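Local coordinates for protein citrate synthase (Mycobacterium tuberculosis, PDB 4TVM) that catalyses the condensation of oxaloacetate with acetyl-CoA and water to give citrate and CoA, a step of the Krebs cycle, at residues Q185-P190 with R202-P208; F123-F127 with V136-V140. All coordinates share one frame; numbering follows the deposited sequence.

In the fold
Both contacts belong to the mainly helical citrate synthase domain, lie away from the oxaloacetate pocket, and have centres about 17 Å apart. Contact 2 (123-127 with 136-140) is core: all six touching residues are buried, the chemistry is aromatic rings on valine methyls, and the second subunit packs against it. Contact 1 (185-190 with 202-208) is partly exposed and more mixed, joining leucine and proline packing to an arginine, a backbone carbonyl and a water; no other chain of the assembly touches it. Helix 159-182 lies beside both, and the two meet directly: CZ of F187 is 3.6 Å from CB of F124, and the two rings meet edge-to-face.

Contact 1 (Q185-P190 with R202-P208); sequences QPFLYP and RLTFGFP
L188 lies across the guanidinium of R202, in the connection between helices 159-182 and 196-205 of the citrate synthase fold, where the loop folds back on the end of the second helix. The two side chains cross at about a right angle: CD2 of L188 sits over the centre of one guanidinium face, 3.8 Å from CZ of R202. The arginine reaches this place because CG is anti to the backbone N (chi1 -163°) and the chain runs extended to NE. At the guanidinium edge, NH1 of R202 gives a weak, bent hydrogen bond to O of Y189 (N-H...O 130°). The same L188 methyl is 3.6 Å from C of G206, while CD1 is 4.0 Å from CG of P208. CG of P208 also meets CG of P186 at 3.8 Å. L203 sets CD2 3.6 Å from O of L188, a carbonyl also hydrogen-bonded to OH of Y177. OE1 of Q185 approaches the F207 ring obliquely, 3.4 Å from CE1, with amide and ring planes 43° apart; NZ of K180 is hydrogen-bonded both to this OE1 and to O of G206. A water bridges the segments, accepting from N of Y189 at 3.1 Å and, weakly, from NH2 of R202.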
loop_
_atom_site.group_PDB
_atom_site.type_symbol
_atom_site.label_atom_id
_atom_site.label_comp_id
_atom_site.label_asym_id
_atom_site.label_seq_id
_atom_site.Cartn_x
_atom_site.Cartn_y
_atom_site.Cartn_z
ATOM N N GLN A 185 15.463 -22.712 -12.371
ATOM C CA GLN A 185 16.816 -22.912 -11.862
ATOM C C GLN A 185 17.005 -23.086 -10.347
ATOM O O GLN A 185 16.257 -22.532 -9.544
ATOM C CB GLN A 185 17.710 -21.818 -12.408
ATOM C CG GLN A 185 17.703 -21.818 -13.926
ATOM C CD GLN A 185 18.361 -20.604 -14.536
ATOM O OE1 GLN A 185 19.128 -19.876 -13.883
ATOM N NE2 GLN A 185 18.101 -20.401 -15.804
ATOM N N PRO A 186 18.016 -23.877 -9.959
ATOM C CA PRO A 186 18.303 -24.057 -8.554
ATOM C C PRO A 186 18.561 -22.752 -7.888
ATOM O O PRO A 186 19.090 -21.830 -8.507
ATOM C CB PRO A 186 19.609 -24.857 -8.541
ATOM C CG PRO A 186 19.799 -25.373 -9.884
ATOM C CD PRO A 186 18.807 -24.780 -10.817
ATOM N N PHE A 187 18.229 -22.656 -6.622
ATOM C CA PHE A 187 18.634 -21.476 -5.898
ATOM C C PHE A 187 20.048 -21.731 -5.469
ATOM O O PHE A 187 20.376 -22.841 -5.119
ATOM C CB PHE A 187 17.799 -21.229 -4.659
ATOM C CG PHE A 187 16.339 -20.953 -4.924
ATOM C CD1 PHE A 187 15.798 -20.872 -6.214
ATOM C CD2 PHE A 187 15.497 -20.736 -3.858
ATOM C CE1 PHE A 187 14.442 -20.590 -6.396
ATOM C CE2 PHE A 187 14.163 -20.462 -4.044
ATOM C CZ PHE A 187 13.632 -20.385 -5.312
ATOM N N LEU A 188 20.883 -20.699 -5.485
ATOM C CA LEU A 188 22.208 -20.752 -4.833
ATOM C C LEU A 188 22.125 -20.106 -3.458
ATOM O O LEU A 188 21.081 -19.572 -3.094
ATOM C CB LEU A 188 23.255 -20.016 -5.692
ATOM C CG LEU A 188 24.035 -20.885 -6.693
ATOM C CD1 LEU A 188 23.095 -21.832 -7.410
ATOM C CD2 LEU A 188 24.825 -20.055 -7.713
ATOM N N TYR A 189 23.232 -20.133 -2.704
ATOM C CA TYR A 189 23.335 -19.402 -1.440
ATOM C C TYR A 189 24.318 -18.242 -1.509
ATOM O O TYR A 189 25.130 -18.218 -2.389
ATOM C CB TYR A 189 23.752 -20.342 -0.341
ATOM C CG TYR A 189 22.655 -21.276 0.066
ATOM C CD1 TYR A 189 21.698 -20.893 1.014
ATOM C CD2 TYR A 189 22.565 -22.546 -0.482
ATOM C CE1 TYR A 189 20.684 -21.762 1.398
ATOM C CE2 TYR A 189 21.579 -23.412 -0.105
ATOM C CZ TYR A 189 20.643 -23.015 0.828
ATOM O OH TYR A 189 19.676 -23.906 1.192
ATOM N N PRO A 190 24.214 -17.256 -0.600
ATOM C CA PRO A 190 25.245 -16.222 -0.424
ATOM C C PRO A 190 26.675 -16.737 -0.269
ATOM O O PRO A 190 26.896 -17.718 0.416
ATOM C CB PRO A 190 24.820 -15.525 0.874
ATOM C CG PRO A 190 23.337 -15.639 0.877
ATOM C CD PRO A 190 22.970 -16.888 0.115
ATOM N N ARG A 202 25.318 -13.224 -8.598
ATOM C CA ARG A 202 25.550 -14.677 -8.587
ATOM C C ARG A 202 24.275 -15.438 -8.300
ATOM O O ARG A 202 24.031 -16.504 -8.870
ATOM C CB ARG A 202 26.546 -15.056 -7.491
ATOM C CG ARG A 202 27.159 -16.441 -7.653
ATOM C CD ARG A 202 28.053 -16.824 -6.482
ATOM N NE ARG A 202 28.117 -18.274 -6.264
ATOM C CZ ARG A 202 27.507 -18.928 -5.266
ATOM N NH1 ARG A 202 26.729 -18.284 -4.390
ATOM N NH2 ARG A 202 27.647 -20.248 -5.153
ATOM N N LEU A 203 23.491 -14.906 -7.355
ATOM C CA LEU A 203 22.276 -15.566 -6.911
ATOM C C LEU A 203 21.313 -15.592 -8.068
ATOM O O LEU A 203 20.517 -16.510 -8.196
ATOM C CB LEU A 203 21.642 -14.803 -5.793
ATOM C CG LEU A 203 22.272 -14.904 -4.427
ATOM C CD1 LEU A 203 21.444 -14.049 -3.466
ATOM C CD2 LEU A 203 22.285 -16.331 -3.980
ATOM N N THR A 204 21.405 -14.565 -8.898
ATOM C CA THR A 204 20.520 -14.372 -10.032
ATOM C C THR A 204 20.959 -15.190 -11.213
ATOM O O THR A 204 20.137 -15.799 -11.894
ATOM C CB THR A 204 20.554 -12.912 -10.460
ATOM O OG1 THR A 204 20.422 -12.091 -9.299
ATOM C CG2 THR A 204 19.427 -12.588 -11.401
ATOM N N PHE A 205 22.260 -15.213 -11.452
ATOM C CA PHE A 205 22.790 -15.780 -12.676
ATOM C C PHE A 205 23.648 -17.007 -12.485
ATOM O O PHE A 205 23.939 -17.688 -13.434
ATOM C CB PHE A 205 23.595 -14.690 -13.407
ATOM C CG PHE A 205 22.736 -13.565 -13.905
ATOM C CD1 PHE A 205 21.676 -13.830 -14.784
ATOM C CD2 PHE A 205 22.951 -12.274 -13.489
ATOM C CE1 PHE A 205 20.867 -12.818 -15.245
ATOM C CE2 PHE A 205 22.141 -11.255 -13.952
ATOM C CZ PHE A 205 21.096 -11.527 -14.825
ATOM N N GLY A 206 24.065 -17.293 -11.269
ATOM C CA GLY A 206 24.887 -18.458 -11.001
ATOM C C GLY A 206 24.145 -19.773 -11.202
ATOM O O GLY A 206 22.941 -19.871 -10.921
ATOM N N PHE A 207 24.870 -20.773 -11.717
ATOM C CA PHE A 207 24.430 -22.154 -11.686
ATOM C C PHE A 207 25.323 -22.912 -10.734
ATOM O O PHE A 207 26.413 -22.464 -10.425
ATOM C CB PHE A 207 24.546 -22.771 -13.056
ATOM C CG PHE A 207 23.844 -22.002 -14.123
ATOM C CD1 PHE A 207 22.474 -22.180 -14.336
ATOM C CD2 PHE A 207 24.539 -21.094 -14.922
ATOM C CE1 PHE A 207 21.808 -21.458 -15.322
ATOM C CE2 PHE A 207 23.875 -20.371 -15.911
ATOM C CZ PHE A 207 22.513 -20.547 -16.110
ATOM N N PRO A 208 24.888 -24.091 -10.280
ATOM C CA PRO A 208 25.827 -24.979 -9.590
ATOM C C PRO A 208 26.758 -25.756 -10.568
ATOM O O PRO A 208 27.711 -26.398 -10.131
ATOM C CB PRO A 208 24.899 -25.931 -8.832
ATOM C CG PRO A 208 23.497 -25.410 -9.079
ATOM C CD PRO A 208 23.574 -24.718 -10.395
HETATM O O HOH W 1 25.529 -22.103 -3.389
#

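Contact 2 (F123-F127 with V136-V140); sequences FFDGF and VLSSV
V136 places its CG1 methyl over one face of the F127 ring, 3.9 Å from the centroid and 30° off the normal, a CH-pi contact. That methyl also lies 3.5 Å from CE2 of F124, so it is shared by two rings. One turn along the helix, V140 makes the second CH-pi contact: its CG2 stands 4.2 Å from the F124 centroid, 24° off the normal and offset toward the rim. The same methyl is 4.1 Å from CE1 of F123, at that ring's edge, and 3.8 Å from CE2 of F127. S139 meets F127 differently, with OG in the ring plane at its edge, 3.3 Å from CZ.

The two valines have nearly the same chi1 but present different branches: CG1 of V136, anti to the backbone N (-176°), and CG2 of V140, beside it and among the three phenylalanines. The helical bond from N of V140 to O of V136 sets the spacing of the two residues.

Farther out, F123 and F127 meet F127 and F123 of the second subunit edge-to-face, and O of S139 is hydrogen-bonded to OG of S139 of that subunit, which makes this contact part of the dimer interface. Within the chain, the turn after helix 118-122 packs on helix 133-147, while from helix 159-182 I174 touches F124 and V140, and A178 touches V136.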
loop_
_atom_site.group_PDB
_atom_site.type_symbol
_atom_site.label_atom_id
_atom_site.label_comp_id
_atom_site.label_asym_id
_atom_site.label_seq_id
_atom_site.Cartn_x
_atom_site.Cartn_y
_atom_site.Cartn_z
ATOM N N PHE A 123 9.290 -22.061 1.041
ATOM C CA PHE A 123 8.049 -21.383 0.666
ATOM C C PHE A 123 7.978 -20.926 -0.789
ATOM O O PHE A 123 6.900 -20.807 -1.335
ATOM C CB PHE A 123 7.928 -20.177 1.574
ATOM C CG PHE A 123 6.689 -19.358 1.385
ATOM C CD1 PHE A 123 6.686 -18.289 0.509
ATOM C CD2 PHE A 123 5.582 -19.578 2.176
ATOM C CE1 PHE A 123 5.570 -17.478 0.374
ATOM C CE2 PHE A 123 4.452 -18.781 2.044
ATOM C CZ PHE A 123 4.451 -17.718 1.146
ATOM N N PHE A 124 9.127 -20.697 -1.430
ATOM C CA PHE A 124 9.152 -20.501 -2.883
ATOM C C PHE A 124 8.629 -21.707 -3.653
ATOM O O PHE A 124 8.211 -21.587 -4.817
ATOM C CB PHE A 124 10.562 -20.135 -3.368
ATOM C CG PHE A 124 10.949 -18.675 -3.109
ATOM C CD1 PHE A 124 11.508 -18.285 -1.891
ATOM C CD2 PHE A 124 10.763 -17.715 -4.084
ATOM C CE1 PHE A 124 11.875 -16.973 -1.654
ATOM C CE2 PHE A 124 11.138 -16.407 -3.871
ATOM C CZ PHE A 124 11.697 -16.030 -2.650
ATOM N N ASP A 125 8.623 -22.863 -2.998
ATOM C CA ASP A 125 8.195 -24.095 -3.637
ATOM C C ASP A 125 6.719 -24.121 -4.000
ATOM O O ASP A 125 6.325 -24.814 -4.940
ATOM C CB ASP A 125 8.560 -25.304 -2.760
ATOM C CG ASP A 125 10.060 -25.557 -2.727
ATOM O OD1 ASP A 125 10.786 -24.861 -3.467
ATOM O OD2 ASP A 125 10.521 -26.441 -1.970
ATOM N N GLY A 126 5.917 -23.351 -3.269
ATOM C CA GLY A 126 4.473 -23.327 -3.449
ATOM C C GLY A 126 3.989 -22.524 -4.632
ATOM O O GLY A 126 2.861 -22.716 -5.125
ATOM N N PHE A 127 4.806 -21.599 -5.103
ATOM C CA PHE A 127 4.423 -20.848 -6.294
ATOM C C PHE A 127 4.410 -21.755 -7.540
ATOM O O PHE A 127 5.052 -22.813 -7.568
ATOM C CB PHE A 127 5.354 -19.646 -6.477
ATOM C CG PHE A 127 5.187 -18.608 -5.407
ATOM C CD1 PHE A 127 4.025 -17.843 -5.336
ATOM C CD2 PHE A 127 6.178 -18.387 -4.466
ATOM C CE1 PHE A 127 3.881 -16.875 -4.353
ATOM C CE2 PHE A 127 6.022 -17.426 -3.466
ATOM C CZ PHE A 127 4.874 -16.681 -3.404
ATOM N N VAL A 136 5.712 -12.979 -6.817
ATOM C CA VAL A 136 6.379 -13.805 -5.850
ATOM C C VAL A 136 7.009 -12.967 -4.775
ATOM O O VAL A 136 6.919 -13.286 -3.611
ATOM C CB VAL A 136 7.502 -14.624 -6.523
ATOM C CG1 VAL A 136 8.139 -15.566 -5.511
ATOM C CG2 VAL A 136 6.956 -15.413 -7.704
ATOM N N LEU A 137 7.681 -11.906 -5.187
ATOM C CA LEU A 137 8.329 -10.958 -4.273
ATOM C C LEU A 137 7.364 -10.201 -3.348
ATOM O O LEU A 137 7.660 -9.979 -2.178
ATOM C CB LEU A 137 9.133 -9.960 -5.109
ATOM C CG LEU A 137 9.485 -8.570 -4.587
ATOM C CD1 LEU A 137 10.739 -8.624 -3.772
ATOM C CD2 LEU A 137 9.692 -7.623 -5.763
ATOM N N SER A 138 6.226 -9.752 -3.839
ATOM C CA SER A 138 5.278 -9.116 -2.905
ATOM C C SER A 138 4.791 -10.182 -1.897
ATOM O O SER A 138 4.635 -9.917 -0.695
ATOM C CB SER A 138 4.091 -8.560 -3.665
ATOM O OG SER A 138 3.671 -9.542 -4.611
ATOM N N SER A 139 4.583 -11.399 -2.397
ATOM C CA SER A 139 4.033 -12.437 -1.573
ATOM C C SER A 139 4.995 -12.738 -0.446
ATOM O O SER A 139 4.585 -12.865 0.711
ATOM C CB SER A 139 3.758 -13.671 -2.416
ATOM O OG SER A 139 2.916 -14.571 -1.737
ATOM N N VAL A 140 6.275 -12.832 -0.798
ATOM C CA VAL A 140 7.317 -13.252 0.136
ATOM C C VAL A 140 7.647 -12.156 1.154
ATOM O O VAL A 140 7.887 -12.418 2.300
ATOM C CB VAL A 140 8.557 -13.715 -0.644
ATOM C CG1 VAL A 140 9.677 -14.134 0.298
ATOM C CG2 VAL A 140 8.185 -14.903 -1.527
#